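Local atomic coordinates of insecticidal Delta-Endotoxin Cry8Ea1 (Bacillus Thuringiensis, PDB entry 3EB7), a protein that kills larvae of the underground pest Holotrichia parallela, probably by inserting into midgut membranes and forming pores, as in related three-domain Cry toxins. Residues A[273-278]-A[415-420]; A[305-308]-A[314-317]; A[332-337]-A[364-369]. All blocks are in the same frame, centred on the assembly; numbering follows the deposited sequence.

The three contacts lie in the middle, sheet-rich domain of the toxin, and each of the three sheets of that domain takes part. Interactions 1 and 2 have centres about 10 Å apart and are joined directly: Asp278 OD2 lies 3.2 Å from Ser308 OG, a probable hydrogen bond, while the Tyr418 side chain packs on Ile306 and Ser308. Interaction 3, about 16 Å from interaction 1 between centres, meets it where Leu416 CD2 lies 4.1 Å from Phe366 CD2. Interactions 2 and 3 do not touch, their nearest atoms being about 6 Å apart, yet strands 316-321 and 330-335 are the two outermost strands of one sheet.

Interaction 1: residues A[273-278]-A[415-420]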
loop_
_atom_site.group_PDB
_atom_site.type_symbol
_atom_site.label_atom_id
_atom_site.label_comp_id
_atom_site.label_asym_id
_atom_site.label_seq_id
_atom_site.Cartn_x
_atom_site.Cartn_y
_atom_site.Cartn_z
ATOM N N GLY A 273 -4.121 8.996 14.786
ATOM C CA GLY A 273 -2.761 8.944 15.306
ATOM C C GLY A 273 -1.983 7.704 14.837
ATOM O O GLY A 273 -2.556 6.636 14.551
ATOM N N LYS A 274 -0.668 7.854 14.736
ATOM C CA LYS A 274 0.215 6.735 14.444
ATOM C C LYS A 274 -0.023 5.563 15.448
ATOM O O LYS A 274 -0.337 5.792 16.607
ATOM C CB LYS A 274 1.677 7.239 14.393
ATOM C CG LYS A 274 1.999 8.130 13.158
ATOM C CD LYS A 274 2.100 7.298 11.851
ATOM C CE LYS A 274 2.695 8.072 10.666
ATOM N NZ LYS A 274 2.572 9.561 10.801
ATOM N N HIS A 275 0.013 4.322 14.964
ATOM C CA HIS A 275 -0.394 3.159 15.782
ATOM C C HIS A 275 0.279 1.953 15.167
ATOM O O HIS A 275 0.728 1.996 14.013
ATOM C CB HIS A 275 -1.939 2.943 15.731
ATOM C CG HIS A 275 -2.494 2.903 14.322
ATOM N ND1 HIS A 275 -2.725 1.724 13.643
ATOM C CD2 HIS A 275 -2.804 3.902 13.456
ATOM C CE1 HIS A 275 -3.159 2.000 12.420
ATOM N NE2 HIS A 275 -3.230 3.313 12.282
ATOM N N LEU A 276 0.343 0.877 15.935
ATOM C CA LEU A 276 0.835 -0.398 15.448
ATOM C C LEU A 276 -0.207 -1.012 14.535
ATOM O O LEU A 276 -1.409 -0.792 14.707
ATOM C CB LEU A 276 1.095 -1.341 16.650
ATOM C CG LEU A 276 2.375 -0.986 17.412
ATOM C CD1 LEU A 276 2.216 -1.430 18.850
ATOM C CD2 LEU A 276 3.619 -1.602 16.705
ATOM N N PHE A 277 0.233 -1.786 13.561
ATOM C CA PHE A 277 -0.696 -2.395 12.613
ATOM C C PHE A 277 -1.802 -3.132 13.381
ATOM O O PHE A 277 -1.516 -3.912 14.267
ATOM C CB PHE A 277 0.071 -3.348 11.696
ATOM C CG PHE A 277 -0.777 -3.938 10.599
ATOM C CD1 PHE A 277 -1.019 -3.226 9.421
ATOM C CD2 PHE A 277 -1.347 -5.196 10.745
ATOM C CE1 PHE A 277 -1.799 -3.768 8.391
ATOM C CE2 PHE A 277 -2.136 -5.728 9.728
ATOM C CZ PHE A 277 -2.359 -4.992 8.540
ATOM N N ASP A 278 -3.065 -2.865 13.084
ATOM C CA ASP A 278 -4.156 -3.482 13.885
ATOM C C ASP A 278 -5.368 -3.986 13.080
ATOM O O ASP A 278 -5.481 -3.743 11.892
ATOM C CB ASP A 278 -4.590 -2.586 15.057
ATOM C CG ASP A 278 -5.164 -1.243 14.618
ATOM O OD1 ASP A 278 -5.377 -1.030 13.409
ATOM O OD2 ASP A 278 -5.434 -0.385 15.501
ATOM N N ARG A 415 -9.223 -4.600 3.332
ATOM C CA ARG A 415 -10.197 -4.973 4.362
ATOM C C ARG A 415 -10.437 -3.732 5.209
ATOM O O ARG A 415 -9.530 -2.888 5.305
ATOM C CB ARG A 415 -9.648 -6.106 5.230
ATOM C CG ARG A 415 -8.462 -5.677 6.058
ATOM C CD ARG A 415 -8.067 -6.708 7.042
ATOM N NE ARG A 415 -7.306 -7.785 6.422
ATOM C CZ ARG A 415 -6.076 -7.679 5.930
ATOM N NH1 ARG A 415 -5.406 -6.532 6.002
ATOM N NH2 ARG A 415 -5.501 -8.742 5.389
ATOM N N LEU A 416 -11.628 -3.619 5.817
ATOM C CA LEU A 416 -11.946 -2.493 6.706
ATOM C C LEU A 416 -11.080 -2.596 7.964
ATOM O O LEU A 416 -11.009 -3.669 8.589
ATOM C CB LEU A 416 -13.435 -2.448 7.095
ATOM C CG LEU A 416 -13.886 -1.248 7.963
ATOM C CD1 LEU A 416 -13.696 0.051 7.162
ATOM C CD2 LEU A 416 -15.354 -1.408 8.425
ATOM N N ASN A 417 -10.453 -1.480 8.334
ATOM C CA ASN A 417 -9.568 -1.445 9.464
ATOM C C ASN A 417 -10.111 -0.600 10.618
ATOM O O ASN A 417 -9.958 -0.962 11.782
ATOM C CB ASN A 417 -8.186 -0.922 9.014
ATOM C CG ASN A 417 -7.150 -0.858 10.156
ATOM O OD1 ASN A 417 -7.217 -1.594 11.137
ATOM N ND2 ASN A 417 -6.216 0.032 10.025
ATOM N N TYR A 418 -10.735 0.528 10.311
ATOM C CA TYR A 418 -11.126 1.457 11.336
ATOM C C TYR A 418 -12.195 2.422 10.805
ATOM O O TYR A 418 -12.409 2.530 9.587
ATOM C CB TYR A 418 -9.875 2.224 11.815
ATOM C CG TYR A 418 -9.901 2.586 13.289
ATOM C CD1 TYR A 418 -9.604 1.629 14.272
ATOM C CD2 TYR A 418 -10.223 3.886 13.696
ATOM C CE1 TYR A 418 -9.650 1.982 15.642
ATOM C CE2 TYR A 418 -10.259 4.246 15.054
ATOM C CZ TYR A 418 -9.981 3.295 16.003
ATOM O OH TYR A 418 -10.034 3.651 17.323
ATOM N N VAL A 419 -12.862 3.108 11.739
ATOM C CA VAL A 419 -13.831 4.166 11.477
ATOM C C VAL A 419 -13.581 5.367 12.405
ATOM O O VAL A 419 -13.579 5.233 13.643
ATOM C CB VAL A 419 -15.287 3.673 11.713
ATOM C CG1 VAL A 419 -16.289 4.652 11.119
ATOM C CG2 VAL A 419 -15.533 2.263 11.102
ATOM N N THR A 420 -13.375 6.545 11.798
ATOM C CA THR A 420 -13.337 7.827 12.510
ATOM C C THR A 420 -14.581 8.639 12.145
ATOM O O THR A 420 -15.344 8.248 11.263
ATOM C CB THR A 420 -12.078 8.617 12.184
ATOM O OG1 THR A 420 -12.038 8.868 10.765
ATOM C CG2 THR A 420 -10.854 7.793 12.605
#
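Asp278 and Asn417 make the main polar approach between the loop that leads into strand 278-292 and strand 414-422. The atom modelled as OD1 of Asn417 lies 2.9 Å from Asp278 O, though the amide's orientation is uncertain. The same Asn417 OD1 is 3.0 Å from Asp278 OD1, so backbone and carboxylate converge on one end of the amide. The two side chains cross at about a right angle, with carboxylate and amide planes 72° apart. Asn417 reaches across because its CG stands anti to the backbone N (chi1 -179°), while the Asp278 carboxylate forms a salt bridge with Arg272, an arginine that in turn makes a cation-pi contact with the Tyr418 ring.

The strand itself is irregular here. Asn417 and Tyr418 both face Ser431 on the neighbouring strand 427-434, a classic beta bulge. The site is a junction between two sheets of the middle domain, whose three antiparallel sheets are consistent with the beta-prism of three-domain Cry toxins.

Of the flat groups, His275 is fixed by polar bonds at both nitrogens. Its ND1 donates to Leu276 O at 3.0 Å with an N-H...O angle of 154°, from above the carbonyl plane; NE2 is bonded to Glu241 OE1. The imidazole thus held comes up obliquely to the Asn417 amide.

Phe277 and Arg415 meet more loosely. Phe277 CZ lies 4.3 Å from Arg415 NH1, which sits at the ring edge near the ring plane, a geometry unlike that of a cation over an aromatic face. The guanidinium spends its N-H groups on other partners: NE in a salt bridge to Asp340 OD1, and NH1 in hydrogen bonds to Thr433 OG1 and His434 O.

Interaction 2: residues A[305-308]-A[314-317]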
loop_
_atom_site.group_PDB
_atom_site.type_symbol
_atom_site.label_atom_id
_atom_site.label_comp_id
_atom_site.label_asym_id
_atom_site.label_seq_id
_atom_site.Cartn_x
_atom_site.Cartn_y
_atom_site.Cartn_z
ATOM N N GLN A 305 -18.517 3.217 18.943
ATOM C CA GLN A 305 -17.487 2.722 19.822
ATOM C C GLN A 305 -16.774 1.650 19.016
ATOM O O GLN A 305 -17.397 0.775 18.433
ATOM C CB GLN A 305 -18.150 2.159 21.088
ATOM C CG GLN A 305 -17.253 2.156 22.278
ATOM C CD GLN A 305 -17.653 1.161 23.349
ATOM O OE1 GLN A 305 -17.922 1.549 24.465
ATOM N NE2 GLN A 305 -17.670 -0.118 23.020
ATOM N N ILE A 306 -15.474 1.730 18.919
ATOM C CA ILE A 306 -14.750 0.820 18.052
ATOM C C ILE A 306 -13.608 0.174 18.810
ATOM O O ILE A 306 -12.894 0.844 19.555
ATOM C CB ILE A 306 -14.241 1.539 16.738
ATOM C CG1 ILE A 306 -13.486 0.546 15.825
ATOM C CG2 ILE A 306 -13.382 2.798 17.060
ATOM C CD1 ILE A 306 -13.303 1.055 14.408
ATOM N N SER A 307 -13.443 -1.135 18.627
ATOM C CA SER A 307 -12.341 -1.865 19.240
ATOM C C SER A 307 -11.480 -2.434 18.146
ATOM O O SER A 307 -11.993 -2.955 17.129
ATOM C CB SER A 307 -12.844 -3.001 20.148
ATOM O OG SER A 307 -13.604 -2.514 21.248
ATOM N N SER A 308 -10.166 -2.330 18.360
ATOM C CA SER A 308 -9.148 -2.974 17.511
ATOM C C SER A 308 -8.024 -3.581 18.331
ATOM O O SER A 308 -7.859 -3.311 19.547
ATOM C CB SER A 308 -8.546 -1.967 16.527
ATOM O OG SER A 308 -8.108 -0.801 17.205
ATOM N N SER A 314 -3.150 -6.410 23.047
ATOM C CA SER A 314 -4.337 -6.012 23.815
ATOM C C SER A 314 -5.359 -5.349 22.891
ATOM O O SER A 314 -4.991 -4.725 21.908
ATOM C CB SER A 314 -3.938 -4.988 24.875
ATOM O OG SER A 314 -3.034 -5.568 25.773
ATOM N N ILE A 315 -6.631 -5.435 23.255
ATOM C CA ILE A 315 -7.675 -4.712 22.545
ATOM C C ILE A 315 -7.879 -3.276 23.071
ATOM O O ILE A 315 -8.061 -3.060 24.241
ATOM C CB ILE A 315 -9.014 -5.493 22.584
ATOM C CG1 ILE A 315 -8.819 -6.883 21.982
ATOM C CG2 ILE A 315 -10.118 -4.697 21.867
ATOM C CD1 ILE A 315 -9.874 -7.903 22.408
ATOM N N GLN A 316 -7.830 -2.286 22.196
ATOM C CA GLN A 316 -8.084 -0.909 22.620
ATOM C C GLN A 316 -9.453 -0.477 22.090
ATOM O O GLN A 316 -9.880 -0.919 21.020
ATOM C CB GLN A 316 -6.963 0.015 22.118
ATOM C CG GLN A 316 -7.442 1.400 21.585
ATOM C CD GLN A 316 -6.437 2.066 20.608
ATOM O OE1 GLN A 316 -5.383 2.607 21.028
ATOM N NE2 GLN A 316 -6.768 2.043 19.307
ATOM N N THR A 317 -10.131 0.372 22.854
ATOM C CA THR A 317 -11.440 0.819 22.511
ATOM C C THR A 317 -11.495 2.325 22.555
ATOM O O THR A 317 -11.138 2.932 23.567
ATOM C CB THR A 317 -12.521 0.209 23.434
ATOM O OG1 THR A 317 -12.538 -1.209 23.281
ATOM C CG2 THR A 317 -13.889 0.713 23.078
HETATM O O HOH W 1 -9.769 1.408 18.930
#
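Thr317 and Ser307 face each other as an antiparallel non-hydrogen-bonded pair, CA to CA 4.3 Å, and the threonine side chain shows how the two strands meet. Its CB lies 3.7 Å from Ser307 OG. At the polar branch, Thr317 OG1 and Ser307 OG form a short hydrogen bond of 2.6 Å whose proton could belong to either hydroxyl. Both hydroxyls stand anti to their own carbonyl carbon (chi1 -63° each), which turns them to one another across the strands. The methyl branch, Thr317 CG2, touches Gln305 CG at 3.7 Å and also comes close to Ile306 O.

At the next pair toward the turn, Ser308 and Gln316 form a hydrogen-bonded pair. Ser308 N donates to Gln316 O at 3.0 Å, and Gln316 N returns a bond to Ser308 O at 2.8 Å. A water also donates to Gln316 O, giving that carbonyl a second partner. Ile315 CG2 packs against Ser307 CB at 3.6 Å, on the threonine side of the sheet.

Reciprocal bonds and the short connection of five residues define a beta hairpin, 296-310 with 316-321, at one margin of a four-stranded antiparallel sheet.

Interaction 3: residues A[332-337]-A[364-369]; sequences QQIGFT and VVFDAI
Ile334 and Phe366 have CA atoms 10.1 Å apart, and Phe336 and Ala368 come to 8.6 Å, so the two backbones advance in the same general direction. No hydrogen bond joins them: this is the spacing of two sheets packed through their side chains. Strand 330-335 gives way to loop at Phe336, whose ring swings in toward the other sheet.

Phe336 and Phe366 form a T-shaped (edge-to-face) pair, with ring centroids 5.5 Å apart and planes at 69°. The touching atom is Phe336 CZ, which stands over one face of Phe366, displaced toward the rim, 3.9 Å from Phe366 CD2. Val364 CG1 covers the opposite face of Phe366, so that ring is held between an aromatic edge and a methyl. Ile334 works on both phenylalanines. Its CD1 meets Phe366 CE1 obliquely at 3.7 Å, whereas CG2, anti to the backbone N, lies over a face of Phe336.

Phe379 of strand 376-381 adds a further edge-to-face contact to Phe336, Ile280 and Leu283 of strand 278-292 pack on that ring from its own sheet, and Val341 of strand 340-352 touches it from the other.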
loop_
_atom_site.group_PDB
_atom_site.type_symbol
_atom_site.label_atom_id
_atom_site.label_comp_id
_atom_site.label_asym_id
_atom_site.label_seq_id
_atom_site.Cartn_x
_atom_site.Cartn_y
_atom_site.Cartn_z
ATOM N N GLN A 332 -26.427 -0.664 17.957
ATOM C CA GLN A 332 -26.257 -1.939 17.344
ATOM C C GLN A 332 -24.806 -2.318 17.583
ATOM O O GLN A 332 -23.916 -1.494 17.338
ATOM C CB GLN A 332 -26.547 -1.839 15.841
ATOM C CG GLN A 332 -26.514 -3.218 15.149
ATOM C CD GLN A 332 -26.835 -3.156 13.683
ATOM O OE1 GLN A 332 -27.408 -2.187 13.204
ATOM N NE2 GLN A 332 -26.495 -4.208 12.968
ATOM N N GLN A 333 -24.575 -3.547 18.051
ATOM C CA GLN A 333 -23.218 -4.102 18.243
ATOM C C GLN A 333 -22.871 -5.075 17.123
ATOM O O GLN A 333 -23.660 -5.969 16.806
ATOM C CB GLN A 333 -23.100 -4.807 19.609
ATOM C CG GLN A 333 -23.467 -3.926 20.831
ATOM C CD GLN A 333 -23.495 -4.687 22.185
ATOM O OE1 GLN A 333 -24.209 -4.295 23.107
ATOM N NE2 GLN A 333 -22.705 -5.745 22.306
ATOM N N ILE A 334 -21.685 -4.918 16.530
ATOM C CA ILE A 334 -21.222 -5.792 15.459
ATOM C C ILE A 334 -19.895 -6.431 15.851
ATOM O O ILE A 334 -18.902 -5.722 16.084
ATOM C CB ILE A 334 -21.086 -5.031 14.088
ATOM C CG1 ILE A 334 -22.413 -4.326 13.696
ATOM C CG2 ILE A 334 -20.646 -5.995 13.012
ATOM C CD1 ILE A 334 -22.330 -3.397 12.456
ATOM N N GLY A 335 -19.872 -7.757 15.982
ATOM C CA GLY A 335 -18.612 -8.472 16.288
ATOM C C GLY A 335 -17.820 -8.723 14.994
ATOM O O GLY A 335 -18.351 -9.319 14.069
ATOM N N PHE A 336 -16.571 -8.259 14.925
ATOM C CA PHE A 336 -15.802 -8.262 13.669
ATOM C C PHE A 336 -14.511 -9.118 13.785
ATOM O O PHE A 336 -13.761 -9.255 12.799
ATOM C CB PHE A 336 -15.395 -6.828 13.288
ATOM C CG PHE A 336 -16.409 -6.052 12.456
ATOM C CD1 PHE A 336 -16.814 -4.794 12.853
ATOM C CD2 PHE A 336 -16.903 -6.545 11.253
ATOM C CE1 PHE A 336 -17.717 -4.030 12.087
ATOM C CE2 PHE A 336 -17.823 -5.785 10.479
ATOM C CZ PHE A 336 -18.209 -4.519 10.907
ATOM N N THR A 337 -14.262 -9.684 14.971
ATOM C CA THR A 337 -13.067 -10.483 15.242
ATOM C C THR A 337 -12.837 -11.559 14.202
ATOM O O THR A 337 -13.732 -12.381 13.948
ATOM C CB THR A 337 -13.055 -11.054 16.692
ATOM O OG1 THR A 337 -13.259 -9.969 17.577
ATOM C CG2 THR A 337 -11.719 -11.676 17.091
ATOM N N VAL A 364 -25.508 1.076 6.273
ATOM C CA VAL A 364 -24.224 0.494 5.816
ATOM C C VAL A 364 -24.320 -1.032 5.720
ATOM O O VAL A 364 -24.660 -1.679 6.691
ATOM C CB VAL A 364 -22.993 0.848 6.752
ATOM C CG1 VAL A 364 -21.688 0.304 6.140
ATOM C CG2 VAL A 364 -22.893 2.338 6.987
ATOM N N VAL A 365 -24.010 -1.582 4.556
ATOM C CA VAL A 365 -23.862 -3.040 4.384
ATOM C C VAL A 365 -22.357 -3.423 4.380
ATOM O O VAL A 365 -21.600 -2.944 3.522
ATOM C CB VAL A 365 -24.546 -3.517 3.073
ATOM C CG1 VAL A 365 -24.432 -5.029 2.920
ATOM C CG2 VAL A 365 -26.042 -3.094 3.059
ATOM N N PHE A 366 -21.935 -4.230 5.354
ATOM C CA PHE A 366 -20.568 -4.736 5.423
ATOM C C PHE A 366 -20.508 -6.193 4.915
ATOM O O PHE A 366 -21.041 -7.116 5.569
ATOM C CB PHE A 366 -20.019 -4.720 6.865
ATOM C CG PHE A 366 -20.264 -3.417 7.653
ATOM C CD1 PHE A 366 -21.500 -3.184 8.293
ATOM C CD2 PHE A 366 -19.240 -2.469 7.809
ATOM C CE1 PHE A 366 -21.735 -1.999 9.043
ATOM C CE2 PHE A 366 -19.439 -1.292 8.582
ATOM C CZ PHE A 366 -20.683 -1.059 9.206
ATOM N N ASP A 367 -19.829 -6.420 3.796
ATOM C CA ASP A 367 -19.655 -7.784 3.315
ATOM C C ASP A 367 -18.374 -8.322 3.893
ATOM O O ASP A 367 -17.329 -7.712 3.737
ATOM C CB ASP A 367 -19.613 -7.846 1.807
ATOM C CG ASP A 367 -20.919 -7.419 1.160
ATOM O OD1 ASP A 367 -22.014 -7.695 1.713
ATOM O OD2 ASP A 367 -20.854 -6.848 0.054
ATOM N N ALA A 368 -18.468 -9.447 4.590
ATOM C CA ALA A 368 -17.346 -9.962 5.336
ATOM C C ALA A 368 -17.082 -11.436 5.052
ATOM O O ALA A 368 -18.002 -12.222 4.750
ATOM C CB ALA A 368 -17.564 -9.739 6.855
ATOM N N ILE A 369 -15.804 -11.789 5.154
ATOM C CA ILE A 369 -15.357 -13.165 5.109
ATOM C C ILE A 369 -14.308 -13.416 6.199
ATOM O O ILE A 369 -13.548 -12.532 6.574
ATOM C CB ILE A 369 -14.792 -13.532 3.697
ATOM C CG1 ILE A 369 -14.589 -15.041 3.546
ATOM C CG2 ILE A 369 -13.477 -12.767 3.383
ATOM C CD1 ILE A 369 -14.322 -15.435 2.104
#